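Local structure of arsenic responsive repressor ArsR (Corynebacterium glutamicum ATCC 13032, 6J0E) at residues L44-Q49 with D65-S70; T6-N11 with I114-L119; A84-R89 with E103-L108. The protein probably represses arsenic-responsive genes as a DNA-binding homodimer, As(III) binding being thought to release it from its operator. All coordinates share one frame; numbering follows the deposited sequence. Where two conformers were deposited one is given.

Interaction 1 (L44-Q49 with D65-S70)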
ATOM      1  N   LEU B  44       5.609  -4.339  11.378  1.00  9.41           N
ATOM      2  CA  LEU B  44       4.480  -4.911  10.645  1.00 11.94           C
ATOM      3  C   LEU B  44       3.711  -5.900  11.466  1.00 12.30           C
ATOM      4  O   LEU B  44       2.478  -5.948  11.386  1.00 10.44           O
ATOM      5  CB  LEU B  44       4.978  -5.633   9.343  1.00 13.20           C
ATOM      6  CG  LEU B  44       5.365  -4.620   8.304  1.00 13.23           C
ATOM      7  CD1 LEU B  44       5.514  -5.476   7.002  1.00 14.85           C
ATOM      8  CD2 LEU B  44       4.405  -3.506   8.011  1.00 13.60           C
ATOM      9  N   ARG B  45       4.443  -6.748  12.168  1.00 12.79           N
ATOM     10  CA  ARG B  45       3.803  -7.648  13.176  1.00 14.87           C
ATOM     11  C   ARG B  45       3.047  -6.980  14.310  1.00 12.81           C
ATOM     12  O   ARG B  45       1.995  -7.522  14.715  1.00 13.12           O
ATOM     13  CB  ARG B  45       4.792  -8.628  13.741  1.00 14.88           C
ATOM     14  CG  ARG B  45       5.348  -9.531  12.664  1.00 17.11           C
ATOM     15  CD  ARG B  45       5.799 -10.944  13.109  1.00 15.13           C
ATOM     16  NE  ARG B  45       6.689 -10.881  14.252  1.00 18.59           N
ATOM     17  CZ  ARG B  45       7.995 -10.654  14.255  1.00 15.80           C
ATOM     18  NH1 ARG B  45       8.639 -10.382  13.167  1.00 18.57           N
ATOM     19  NH2 ARG B  45       8.662 -10.635  15.417  1.00 18.44           N
ATOM     20  N   ILE B  46       3.550  -5.890  14.813  1.00 12.37           N
ATOM     21  CA  ILE B  46       2.811  -5.132  15.791  1.00 13.62           C
ATOM     22  C   ILE B  46       1.547  -4.743  15.120  1.00 13.47           C
ATOM     23  O   ILE B  46       0.487  -4.928  15.727  1.00 11.51           O
ATOM     24  CB  ILE B  46       3.530  -3.917  16.351  1.00 13.87           C
ATOM     25  CG1 ILE B  46       4.777  -4.384  17.033  1.00 12.57           C
ATOM     26  CG2 ILE B  46       2.536  -3.118  17.168  1.00 14.15           C
ATOM     27  CD1 ILE B  46       5.703  -3.350  17.683  1.00 12.78           C
ATOM     28  N   LEU B  47       1.636  -4.142  13.908  1.00 11.70           N
ATOM     29  CA  LEU B  47       0.359  -3.810  13.220  1.00 12.46           C
ATOM     30  C   LEU B  47      -0.597  -4.929  13.066  1.00 15.78           C
ATOM     31  O   LEU B  47      -1.828  -4.733  13.203  1.00 16.15           O
ATOM     32  CB  LEU B  47       0.580  -3.103  11.866  1.00 13.05           C
ATOM     33  CG  LEU B  47       1.246  -1.853  12.111  1.00 13.53           C
ATOM     34  CD1 LEU B  47       1.566  -1.240  10.749  1.00 15.05           C
ATOM     35  CD2 LEU B  47       0.334  -0.844  12.873  1.00 14.98           C
ATOM     36  N   SER B  48      -0.059  -6.082  12.700  1.00 15.09           N
ATOM     37  CA  SER B  48      -0.826  -7.360  12.718  1.00 15.81           C
ATOM     38  C   SER B  48      -1.489  -7.788  13.942  1.00 14.05           C
ATOM     39  O   SER B  48      -2.608  -8.251  13.895  1.00 14.23           O
ATOM     40  CB  SER B  48       0.118  -8.515  12.327  1.00 19.44           C
ATOM     41  OG  SER B  48      -0.123  -8.761  10.989  1.00 29.38           O
ATOM     42  N   GLN B  49      -0.721  -7.735  15.041  1.00 14.13           N
ATOM     43  CA  GLN B  49      -1.367  -8.106  16.329  1.00 14.47           C
ATOM     44  C   GLN B  49      -2.517  -7.097  16.652  1.00 16.21           C
ATOM     45  O   GLN B  49      -3.531  -7.487  17.199  1.00 13.40           O
ATOM     46  CB  GLN B  49      -0.340  -8.156  17.454  1.00 15.09           C
ATOM     47  CG  GLN B  49       0.733  -9.204  17.219  1.00 16.00           C
ATOM     48  CD  GLN B  49       0.306 -10.601  17.728  1.00 18.00           C
ATOM     49  OE1 GLN B  49      -0.832 -10.760  18.227  1.00 15.43           O
ATOM     50  NE2 GLN B  49       1.149 -11.601  17.511  1.00 15.11           N
ATOM     51  N   ASP B  65       3.738  -9.658  25.878  1.00 12.28           N
ATOM     52  CA  ASP B  65       3.292 -11.015  26.110  1.00 14.90           C
ATOM     53  C   ASP B  65       2.964 -11.729  24.748  1.00 14.64           C
ATOM     54  O   ASP B  65       3.334 -12.912  24.524  1.00 13.99           O
ATOM     55  CB  ASP B  65       2.124 -10.957  27.145  1.00 15.64           C
ATOM     56  CG  ASP B  65       1.908 -12.305  27.947  0.50 19.78           C
ATOM     57  OD1 ASP B  65       2.846 -13.091  28.262  0.50 16.30           O
ATOM     58  OD2 ASP B  65       0.737 -12.540  28.258  0.50 20.66           O
ATOM     59  N   LEU B  66       2.219 -11.046  23.884  1.00 14.42           N
ATOM     60  CA  LEU B  66       1.745 -11.644  22.594  1.00 17.39           C
ATOM     61  C   LEU B  66       2.940 -11.971  21.683  1.00 18.30           C
ATOM     62  O   LEU B  66       2.975 -13.006  20.958  1.00 14.20           O
ATOM     63  CB  LEU B  66       0.692 -10.720  21.902  1.00 17.38           C
ATOM     64  CG  LEU B  66      -0.712 -10.531  22.495  1.00 19.28           C
ATOM     65  CD1 LEU B  66      -1.404  -9.481  21.707  1.00 23.42           C
ATOM     66  CD2 LEU B  66      -1.513 -11.861  22.396  1.00 22.07           C
ATOM     67  N   MET B  67       3.919 -11.054  21.638  1.00 17.13           N
ATOM     68  CA  MET B  67       4.968 -11.216  20.697  1.00 12.40           C
ATOM     69  C   MET B  67       6.276 -11.896  21.149  1.00 14.79           C
ATOM     70  O   MET B  67       7.100 -12.212  20.307  1.00 12.82           O
ATOM     71  CB  MET B  67       5.240  -9.765  20.160  1.00 12.95           C
ATOM     72  CG  MET B  67       3.998  -9.149  19.590  1.00 13.32           C
ATOM     73  SD  MET B  67       4.428  -7.486  18.810  1.00 13.13           S
ATOM     74  CE  MET B  67       5.420  -8.013  17.382  1.00 14.17           C
ATOM     75  N   GLY B  68       6.441 -12.019  22.490  1.00 13.07           N
ATOM     76  CA  GLY B  68       7.689 -12.510  23.054  1.00 14.42           C
ATOM     77  C   GLY B  68       8.882 -11.626  22.927  1.00 16.00           C
ATOM     78  O   GLY B  68      10.075 -12.176  22.963  1.00 14.97           O
ATOM     79  N   LEU B  69       8.619 -10.299  22.658  1.00 13.88           N
ATOM     80  CA  LEU B  69       9.736  -9.381  22.504  1.00 15.34           C
ATOM     81  C   LEU B  69       9.829  -8.531  23.764  1.00 13.33           C
ATOM     82  O   LEU B  69       8.912  -8.483  24.498  1.00 13.28           O
ATOM     83  CB  LEU B  69       9.675  -8.530  21.260  1.00 19.29           C
ATOM     84  CG  LEU B  69       9.612  -9.197  19.819  1.00 20.59           C
ATOM     85  CD1 LEU B  69       8.176  -9.243  19.412  1.00 26.47           C
ATOM     86  CD2 LEU B  69      10.203  -8.279  18.770  1.00 26.81           C
ATOM     87  N   SER B  70      10.974  -7.925  24.065  1.00 17.26           N
ATOM     88  CA  SER B  70      11.087  -7.218  25.301  1.00 18.22           C
ATOM     89  C   SER B  70      10.289  -5.875  25.367  1.00 21.10           C
ATOM     90  O   SER B  70       9.995  -5.231  24.346  1.00 18.04           O
ATOM     91  CB  SER B  70      12.571  -6.978  25.534  1.00 17.69           C
ATOM     92  OG  SER B  70      13.041  -5.926  24.690  1.00 19.46           O
TER
HETATM   93  O   HOH W   1       6.895 -11.516  17.582  1.00 15.30           O
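Water 1 is the best-held polar group, gripped by two hydrogen bonds: it accepts one from R45 NH2 at 2.9 Å and donates one to the backbone, water 1 to M67 O, at 2.8 Å. It sits in the guanidinium plane, at its edge. The bend in R45 at chi3 (-51°) turns the guanidinium toward this water, and R45 NH1 has a second partner, S28 OG of the second subunit. M67 supplies most of the apolar contact. Its chain is extended at chi2 and bent at chi3 (69°), which folds CE back between two helix residues: M67 CE meets R45 CB at 3.7 Å, and M67 SD meets I46 CG1 at 3.6 Å, the two chains crossing at about a right angle. In the winged-helix fold of the ArsR family, helix 60-67 is the first helix of the helix-turn-helix. The turn begins at G68, whose phi is positive, and S70 is the N-cap residue of helix 71-83, probably the recognition helix. I46 also packs on I74 of that helix. Farther along helix 41-52, Q49 slides past M67 in the opposite sense, CG to CG 4.0 Å, and turns its amide toward L66, with Q49 OE1 3.8 Å from L66 CD1.

Interaction 2 (T6-N11 with I114-L119)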
ATOM      1  N   THR B   6     -10.059  -7.849  -6.794  1.00 12.83           N
ATOM      2  CA  THR B   6      -9.129  -6.872  -7.364  1.00 11.74           C
ATOM      3  C   THR B   6      -9.257  -6.904  -8.851  1.00 11.81           C
ATOM      4  O   THR B   6      -9.071  -7.950  -9.447  1.00 15.71           O
ATOM      5  CB  THR B   6      -7.675  -7.218  -6.882  1.00 10.04           C
ATOM      6  OG1 THR B   6      -7.546  -7.088  -5.498  1.00 11.44           O
ATOM      7  CG2 THR B   6      -6.635  -6.285  -7.647  1.00  9.85           C
ATOM      8  N   ILE B   7      -9.535  -5.795  -9.462  1.00 11.49           N
ATOM      9  CA  ILE B   7      -9.790  -5.668 -10.886  1.00 14.44           C
ATOM     10  C   ILE B   7      -8.602  -4.948 -11.496  1.00 15.06           C
ATOM     11  O   ILE B   7      -8.042  -4.025 -10.826  1.00 13.01           O
ATOM     12  CB  ILE B   7     -11.038  -4.865 -11.174  1.00 16.27           C
ATOM     13  CG1 ILE B   7     -11.100  -3.459 -10.550  1.00 19.92           C
ATOM     14  CG2 ILE B   7     -12.246  -5.698 -10.703  1.00 20.49           C
ATOM     15  CD1 ILE B   7     -12.096  -2.549 -11.276  1.00 21.10           C
ATOM     16  N   GLN B   8      -8.254  -5.273 -12.740  1.00 16.66           N
ATOM     17  CA  GLN B   8      -7.271  -4.476 -13.537  1.00 16.15           C
ATOM     18  C   GLN B   8      -7.919  -3.251 -14.140  1.00 14.23           C
ATOM     19  O   GLN B   8      -9.071  -3.296 -14.686  1.00 17.46           O
ATOM     20  CB  GLN B   8      -6.650  -5.308 -14.681  1.00 19.07           C
ATOM     21  CG  GLN B   8      -6.011  -6.533 -14.084  1.00 22.95           C
ATOM     22  CD  GLN B   8      -4.826  -6.181 -13.235  1.00 22.45           C
ATOM     23  OE1 GLN B   8      -3.990  -5.449 -13.659  1.00 31.29           O
ATOM     24  NE2 GLN B   8      -4.780  -6.683 -12.025  1.00 21.86           N
ATOM     25  N   LEU B   9      -7.223  -2.136 -14.162  1.00 11.54           N
ATOM     26  CA  LEU B   9      -7.723  -0.904 -14.677  1.00 13.65           C
ATOM     27  C   LEU B   9      -7.050  -0.565 -16.062  1.00 19.84           C
ATOM     28  O   LEU B   9      -6.065   0.228 -16.163  1.00 19.68           O
ATOM     29  CB  LEU B   9      -7.588   0.222 -13.687  1.00 14.48           C
ATOM     30  CG  LEU B   9      -8.466   0.101 -12.467  1.00 17.56           C
ATOM     31  CD1 LEU B   9      -7.965   1.118 -11.483  1.00 18.76           C
ATOM     32  CD2 LEU B   9      -9.916   0.330 -12.798  1.00 16.66           C
ATOM     33  N   ALA B  10      -7.604  -1.199 -17.079  1.00 16.94           N
ATOM     34  CA  ALA B  10      -6.996  -1.248 -18.394  1.00 20.89           C
ATOM     35  C   ALA B  10      -7.136   0.027 -19.241  1.00 18.66           C
ATOM     36  O   ALA B  10      -6.646   0.075 -20.369  1.00 21.17           O
ATOM     37  CB  ALA B  10      -7.505  -2.447 -19.107  1.00 23.33           C
ATOM     38  N   ASN B  11      -7.863   1.048 -18.782  1.00 14.77           N
ATOM     39  CA  ASN B  11      -7.921   2.309 -19.463  1.00 16.39           C
ATOM     40  C   ASN B  11      -6.777   3.124 -18.842  1.00 16.32           C
ATOM     41  O   ASN B  11      -6.788   3.286 -17.637  1.00 15.63           O
ATOM     42  CB  ASN B  11      -9.279   3.023 -19.220  1.00 17.12           C
ATOM     43  CG  ASN B  11      -9.422   4.293 -20.032  1.00 19.91           C
ATOM     44  OD1 ASN B  11      -8.439   4.775 -20.574  1.00 28.48           O
ATOM     45  ND2 ASN B  11     -10.673   4.767 -20.265  1.00 20.17           N
ATOM     46  N   ILE B 114      -2.144   1.275  -8.230  1.00  6.17           N
ATOM     47  CA  ILE B 114      -1.326   1.323  -9.420  1.00  7.38           C
ATOM     48  C   ILE B 114      -1.752   0.188 -10.393  1.00  7.79           C
ATOM     49  O   ILE B 114      -1.329  -0.932 -10.257  1.00  6.60           O
ATOM     50  CB  ILE B 114       0.182   1.056  -9.019  1.00  7.51           C
ATOM     51  CG1 ILE B 114       0.608   2.073  -7.953  1.00  8.04           C
ATOM     52  CG2 ILE B 114       1.063   1.170 -10.304  1.00  7.02           C
ATOM     53  CD1 ILE B 114       0.656   3.428  -8.442  1.00  7.56           C
ATOM     54  N   GLY B 115      -2.722   0.507 -11.191  1.00  7.61           N
ATOM     55  CA  GLY B 115      -3.165  -0.424 -12.278  1.00  8.18           C
ATOM     56  C   GLY B 115      -4.256  -1.401 -11.833  1.00 10.15           C
ATOM     57  O   GLY B 115      -4.691  -2.160 -12.648  1.00  7.39           O
ATOM     58  N   SER B 116      -4.718  -1.327 -10.609  1.00  8.81           N
ATOM     59  CA  SER B 116      -5.736  -2.283 -10.102  0.85  9.26           C
ATOM     60  C   SER B 116      -6.293  -1.652  -8.845  1.00  7.99           C
ATOM     61  O   SER B 116      -5.703  -0.700  -8.263  1.00  5.13           O
ATOM     62  CB  SER B 116      -5.193  -3.669  -9.853  0.85  8.32           C
ATOM     63  OG  SER B 116      -4.319  -3.887  -8.707  0.85  6.88           O
ATOM     64  N   MET B 117      -7.473  -2.123  -8.450  1.00  7.58           N
ATOM     65  CA  MET B 117      -8.161  -1.610  -7.312  1.00  9.07           C
ATOM     66  C   MET B 117      -9.098  -2.718  -6.810  1.00  8.73           C
ATOM     67  O   MET B 117      -9.420  -3.571  -7.577  1.00  8.50           O
ATOM     68  CB  MET B 117      -8.959  -0.347  -7.634  1.00 11.46           C
ATOM     69  CG  MET B 117     -10.060  -0.503  -8.629  1.00 17.22           C
ATOM     70  SD  MET B 117     -11.069   0.963  -8.838  1.00 22.73           S
ATOM     71  CE  MET B 117     -11.966   1.179  -7.317  1.00 21.71           C
ATOM     72  N   GLU B 118      -9.506  -2.560  -5.569  1.00  7.97           N
ATOM     73  CA  GLU B 118     -10.481  -3.493  -4.881  1.00 10.36           C
ATOM     74  C   GLU B 118     -11.797  -2.898  -4.910  1.00 12.85           C
ATOM     75  O   GLU B 118     -11.996  -1.795  -4.362  1.00 17.59           O
ATOM     76  CB  GLU B 118      -9.928  -3.870  -3.438  1.00 13.30           C
ATOM     77  CG  GLU B 118      -8.849  -4.867  -3.462  1.00 13.91           C
ATOM     78  CD  GLU B 118      -7.490  -4.267  -4.029  1.00 12.16           C
ATOM     79  OE1 GLU B 118      -7.295  -3.041  -3.390  1.00 12.35           O
ATOM     80  OE2 GLU B 118      -6.910  -4.752  -4.902  1.00 13.54           O
ATOM     81  N   LEU B 119     -12.793  -3.703  -5.323  1.00  9.04           N
ATOM     82  CA  LEU B 119     -14.203  -3.366  -5.203  1.00 10.95           C
ATOM     83  C   LEU B 119     -14.964  -4.651  -4.940  1.00  9.95           C
ATOM     84  O   LEU B 119     -14.461  -5.715  -4.906  1.00  9.53           O
ATOM     85  CB  LEU B 119     -14.652  -2.608  -6.408  1.00 12.86           C
ATOM     86  CG  LEU B 119     -14.627  -3.141  -7.835  1.00 15.46           C
ATOM     87  CD1 LEU B 119     -15.620  -4.198  -8.012  1.00 21.87           C
ATOM     88  CD2 LEU B 119     -14.972  -2.094  -8.791  1.00 17.44           C
TER
HETATM   89  O   HOH W   2      -3.215  -6.746  -9.395  1.00 17.12           O
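Strands 6-8 and 116-119 run antiparallel, their short axes 4.6 Å apart at 142°, with I7 and M117 as the hydrogen-bonded pair between the non-hydrogen-bonded pairs T6-E118 and Q8-S116. I7 N gives a nearly straight bond to M117 O (2.9 Å, 168° at the hydrogen), and M117 N returns a more bent one to I7 O. Beyond the paired strands, L9 N reaches G115 O at 3.0 Å, but from above the carbonyl plane rather than along a lone pair. T6 and E118 lie side by side, pointing the same way, and T6 OG1 donates a very short hydrogen bond, 2.5 Å, to the anti lone pair of E118 OE2. That oxygen also forms a salt bridge to R109 of the second subunit, so two donors grip it, which would probably stabilise the carboxylate. On the same face, S116 OG is hydrogen-bonded to R109 of the second subunit, while water 2 links it to Q8 NE2. The I7-M117 face is apolar. Both first torsions take the crowded position between N and carbonyl carbon, the chains run alongside each other, and I7 CG1 meets M117 CG at 3.7 Å. I7 CD1 meets L119 CD2 at 3.8 Å. L9 crosses M117 at about a right angle, L9 CD1 to M117 CG 3.9 Å. G115, at positive phi, bonds through its backbone to C15 and lies close to a bound arsenic. The whole is a two-stranded antiparallel ribbon joining the N- and C-terminal ends of the chain, beside an arsenic site and against the partner subunit.

Interaction 3 (A84-R89 with E103-L108)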
ATOM      1  N   ALA B  84       5.051   8.578  13.580  1.00  9.71           N
ATOM      2  CA  ALA B  84       4.697   8.558  12.139  1.00  9.00           C
ATOM      3  C   ALA B  84       3.259   8.811  11.863  1.00 12.18           C
ATOM      4  O   ALA B  84       2.853   9.033  10.712  1.00 13.56           O
ATOM      5  CB  ALA B  84       5.227   7.315  11.491  1.00  9.75           C
ATOM      6  N   GLY B  85       2.408   8.622  12.890  1.00 11.47           N
ATOM      7  CA  GLY B  85       0.980   8.836  12.781  1.00 10.34           C
ATOM      8  C   GLY B  85       0.165   7.544  12.520  1.00 10.06           C
ATOM      9  O   GLY B  85      -1.063   7.613  12.281  1.00  9.75           O
ATOM     10  N   PHE B  86       0.828   6.349  12.456  1.00  8.11           N
ATOM     11  CA  PHE B  86       0.114   5.124  12.333  1.00  9.83           C
ATOM     12  C   PHE B  86      -0.758   4.734  13.537  1.00  9.18           C
ATOM     13  O   PHE B  86      -1.707   3.961  13.406  1.00  7.97           O
ATOM     14  CB  PHE B  86       1.034   3.944  12.002  1.00 10.24           C
ATOM     15  CG  PHE B  86       1.748   4.094  10.642  1.00  9.70           C
ATOM     16  CD1 PHE B  86       0.967   4.230   9.511  1.00 14.28           C
ATOM     17  CD2 PHE B  86       3.107   4.110  10.542  1.00 11.49           C
ATOM     18  CE1 PHE B  86       1.590   4.414   8.261  1.00 15.10           C
ATOM     19  CE2 PHE B  86       3.731   4.308   9.290  1.00 11.43           C
ATOM     20  CZ  PHE B  86       2.979   4.381   8.198  1.00 12.38           C
ATOM     21  N   LEU B  87      -0.249   5.212  14.696  1.00  9.27           N
ATOM     22  CA  LEU B  87      -0.888   4.858  16.037  1.00 11.54           C
ATOM     23  C   LEU B  87      -1.073   6.138  16.781  1.00 11.15           C
ATOM     24  O   LEU B  87      -0.409   7.111  16.518  1.00 10.44           O
ATOM     25  CB  LEU B  87      -0.027   3.998  16.943  1.00 10.40           C
ATOM     26  CG  LEU B  87       0.499   2.734  16.278  1.00 11.63           C
ATOM     27  CD1 LEU B  87       1.529   2.092  17.206  1.00 12.50           C
ATOM     28  CD2 LEU B  87      -0.532   1.727  15.823  1.00 11.33           C
ATOM     29  N   ASP B  88      -1.939   6.082  17.761  1.00 13.61           N
ATOM     30  CA  ASP B  88      -1.834   7.205  18.742  1.00 14.44           C
ATOM     31  C   ASP B  88      -2.170   6.586  20.062  1.00 14.37           C
ATOM     32  O   ASP B  88      -2.384   5.393  20.139  1.00 11.84           O
ATOM     33  CB  ASP B  88      -2.715   8.402  18.446  1.00 17.77           C
ATOM     34  CG  ASP B  88      -4.148   8.091  18.435  1.00 18.33           C
ATOM     35  OD1 ASP B  88      -4.594   7.012  18.764  1.00 15.47           O
ATOM     36  OD2 ASP B  88      -4.898   9.040  18.126  1.00 21.42           O
ATOM     37  N   ARG B  89      -2.052   7.419  21.075  1.00 14.65           N
ATOM     38  CA  ARG B  89      -2.127   6.901  22.409  1.00 16.63           C
ATOM     39  C   ARG B  89      -3.511   7.293  22.976  1.00 18.30           C
ATOM     40  O   ARG B  89      -3.986   8.424  22.794  1.00 18.25           O
ATOM     41  CB  ARG B  89      -0.987   7.474  23.221  1.00 18.34           C
ATOM     42  CG  ARG B  89       0.408   7.038  22.848  1.00 19.11           C
ATOM     43  CD  ARG B  89       1.440   8.133  23.078  1.00 23.74           C
ATOM     44  NE  ARG B  89       1.563   8.472  24.511  1.00 28.47           N
ATOM     45  CZ  ARG B  89       2.372   7.863  25.401  1.00 31.41           C
ATOM     46  NH1 ARG B  89       3.140   6.850  25.072  1.00 25.21           N
ATOM     47  NH2 ARG B  89       2.356   8.235  26.679  1.00 30.95           N
ATOM     48  N   GLU B 103      -6.703   6.341   9.164  1.00 15.00           N
ATOM     49  CA  GLU B 103      -6.406   7.428   8.199  1.00 19.94           C
ATOM     50  C   GLU B 103      -5.206   7.271   7.296  1.00 15.00           C
ATOM     51  O   GLU B 103      -5.395   7.295   6.070  1.00 12.40           O
ATOM     52  CB  GLU B 103      -6.333   8.795   8.946  1.00 25.91           C
ATOM     53  CG  GLU B 103      -7.661   9.173   9.546  1.00 31.07           C
ATOM     54  CD  GLU B 103      -7.734   8.794  11.029  1.00 36.56           C
ATOM     55  OE1 GLU B 103      -8.492   9.395  11.791  1.00 31.68           O
ATOM     56  OE2 GLU B 103      -7.004   7.892  11.425  1.00 27.67           O
ATOM     57  N   LEU B 104      -3.994   7.181   7.852  1.00 15.27           N
ATOM     58  CA  LEU B 104      -2.799   7.043   7.042  1.00 13.52           C
ATOM     59  C   LEU B 104      -2.862   5.785   6.208  1.00 10.92           C
ATOM     60  O   LEU B 104      -2.306   5.757   5.156  1.00 10.17           O
ATOM     61  CB  LEU B 104      -1.419   7.102   7.790  1.00 15.61           C
ATOM     62  CG  LEU B 104      -1.040   8.507   8.251  1.00 18.99           C
ATOM     63  CD1 LEU B 104       0.330   8.323   8.868  1.00 19.34           C
ATOM     64  CD2 LEU B 104      -0.973   9.516   7.121  1.00 21.64           C
ATOM     65  N   PHE B 105      -3.469   4.744   6.710  1.00 11.25           N
ATOM     66  CA  PHE B 105      -3.439   3.515   5.960  1.00 11.83           C
ATOM     67  C   PHE B 105      -4.264   3.706   4.744  1.00 11.37           C
ATOM     68  O   PHE B 105      -3.947   3.220   3.707  1.00 10.20           O
ATOM     69  CB  PHE B 105      -3.876   2.296   6.830  1.00 12.90           C
ATOM     70  CG  PHE B 105      -2.880   1.971   7.879  1.00 14.09           C
ATOM     71  CD1 PHE B 105      -1.660   1.270   7.566  1.00 16.59           C
ATOM     72  CD2 PHE B 105      -3.045   2.399   9.215  1.00 14.41           C
ATOM     73  CE1 PHE B 105      -0.695   1.042   8.523  1.00 14.49           C
ATOM     74  CE2 PHE B 105      -2.087   2.114  10.141  1.00 13.55           C
ATOM     75  CZ  PHE B 105      -0.904   1.463   9.839  1.00 15.58           C
ATOM     76  N   ALA B 106      -5.425   4.322   4.903  1.00  9.82           N
ATOM     77  CA  ALA B 106      -6.289   4.617   3.723  1.00 11.14           C
ATOM     78  C   ALA B 106      -5.564   5.510   2.690  1.00  9.30           C
ATOM     79  O   ALA B 106      -5.644   5.251   1.475  1.00  9.32           O
ATOM     80  CB  ALA B 106      -7.586   5.260   4.159  1.00 10.92           C
ATOM     81  N   GLU B 107      -4.800   6.449   3.142  1.00  9.35           N
ATOM     82  CA  GLU B 107      -4.036   7.289   2.273  1.00  9.57           C
ATOM     83  C   GLU B 107      -2.990   6.448   1.511  1.00  8.32           C
ATOM     84  O   GLU B 107      -2.851   6.632   0.285  1.00  7.07           O
ATOM     85  CB  GLU B 107      -3.197   8.403   3.053  1.00 11.27           C
ATOM     86  CG  GLU B 107      -4.112   9.474   3.589  1.00 14.99           C
ATOM     87  CD  GLU B 107      -3.355  10.807   3.837  1.00 17.06           C
ATOM     88  OE1 GLU B 107      -2.102  10.822   3.951  1.00 16.04           O
ATOM     89  OE2 GLU B 107      -4.103  11.858   3.964  1.00 22.91           O
ATOM     90  N   LEU B 108      -2.263   5.590   2.216  1.00  9.12           N
ATOM     91  CA  LEU B 108      -1.218   4.691   1.619  1.00 10.87           C
ATOM     92  C   LEU B 108      -1.861   3.743   0.593  1.00  9.08           C
ATOM     93  O   LEU B 108      -1.256   3.468  -0.436  1.00  8.12           O
ATOM     94  CB  LEU B 108      -0.304   3.996   2.676  1.00 12.42           C
ATOM     95  CG  LEU B 108       0.520   4.862   3.560  1.00 15.65           C
ATOM     96  CD1 LEU B 108       1.351   3.984   4.444  1.00 17.82           C
ATOM     97  CD2 LEU B 108       1.414   5.826   2.762  1.00 15.15           C
TER
HETATM   98  O   HOH W   3      -2.755   6.478  10.615  1.00 15.90           O
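Two phenyl rings carry this contact: over one face of F105 lies F86 CD1, and at the edge of the F86 ring, near its plane, lies L108 CD1. The F86 and F105 planes are inclined at 33° with centroids 5.0 Å apart, an oblique pairing. Its closest point is F86 CD1 to F105 CZ at 3.4 Å. Edge contact with L108 is looser, F86 CE1 to L108 CD1 being 3.8 Å, and L104 CB approaches the ring obliquely. L104, F105 and L108 each cross F86 at about a right angle; touching residues i, i+1 and i+4, the ring covers about one turn of helix 102-111. Elsewhere F86 packs on L34, V37 and L38 of helix 28-38, and F105 and L108 meet L112 of the second subunit.

The contact lies in the winged-helix core, where helix 71-83 gives way to strand 87-92, the first strand of the wing hairpin. A Schellman motif at G85 (phi 97°) closes that helix, and the backbone of F86 is hydrogen-bonded to R101. L104 CD1 is tucked against this turn, 3.2 Å from A84 O and 3.7 Å from G85 C. The first is tight for a methyl beside a carbonyl oxygen. There is no direct hydrogen bond across the contact. Instead water 3 donates to G85 O at 2.6 Å and accepts from L104 N at 3.1 Å, thereby satisfying an N-H in the first turn of helix 102-111.

Interactions 1 and 3 belong to the winged-helix part and sit at the two ends of helix 71-83, the first at its N-cap and the second at its closing turn. They touch directly: L47 CD1 of helix 41-52 packs on F105 CZ at 3.8 Å, and L47 also meets L87. Interaction 3, nearest the chain's centre, is largely aromatic and aliphatic; interaction 1 is a surface contact built on methionine. Each has a single water bridging to a backbone carbonyl in place of direct bonds. Interaction 2, about 16 Å from interaction 1 between nearest atoms, is instead peripheral, with direct backbone ladder bonds and a charged partner from the second subunit, which all three contacts touch.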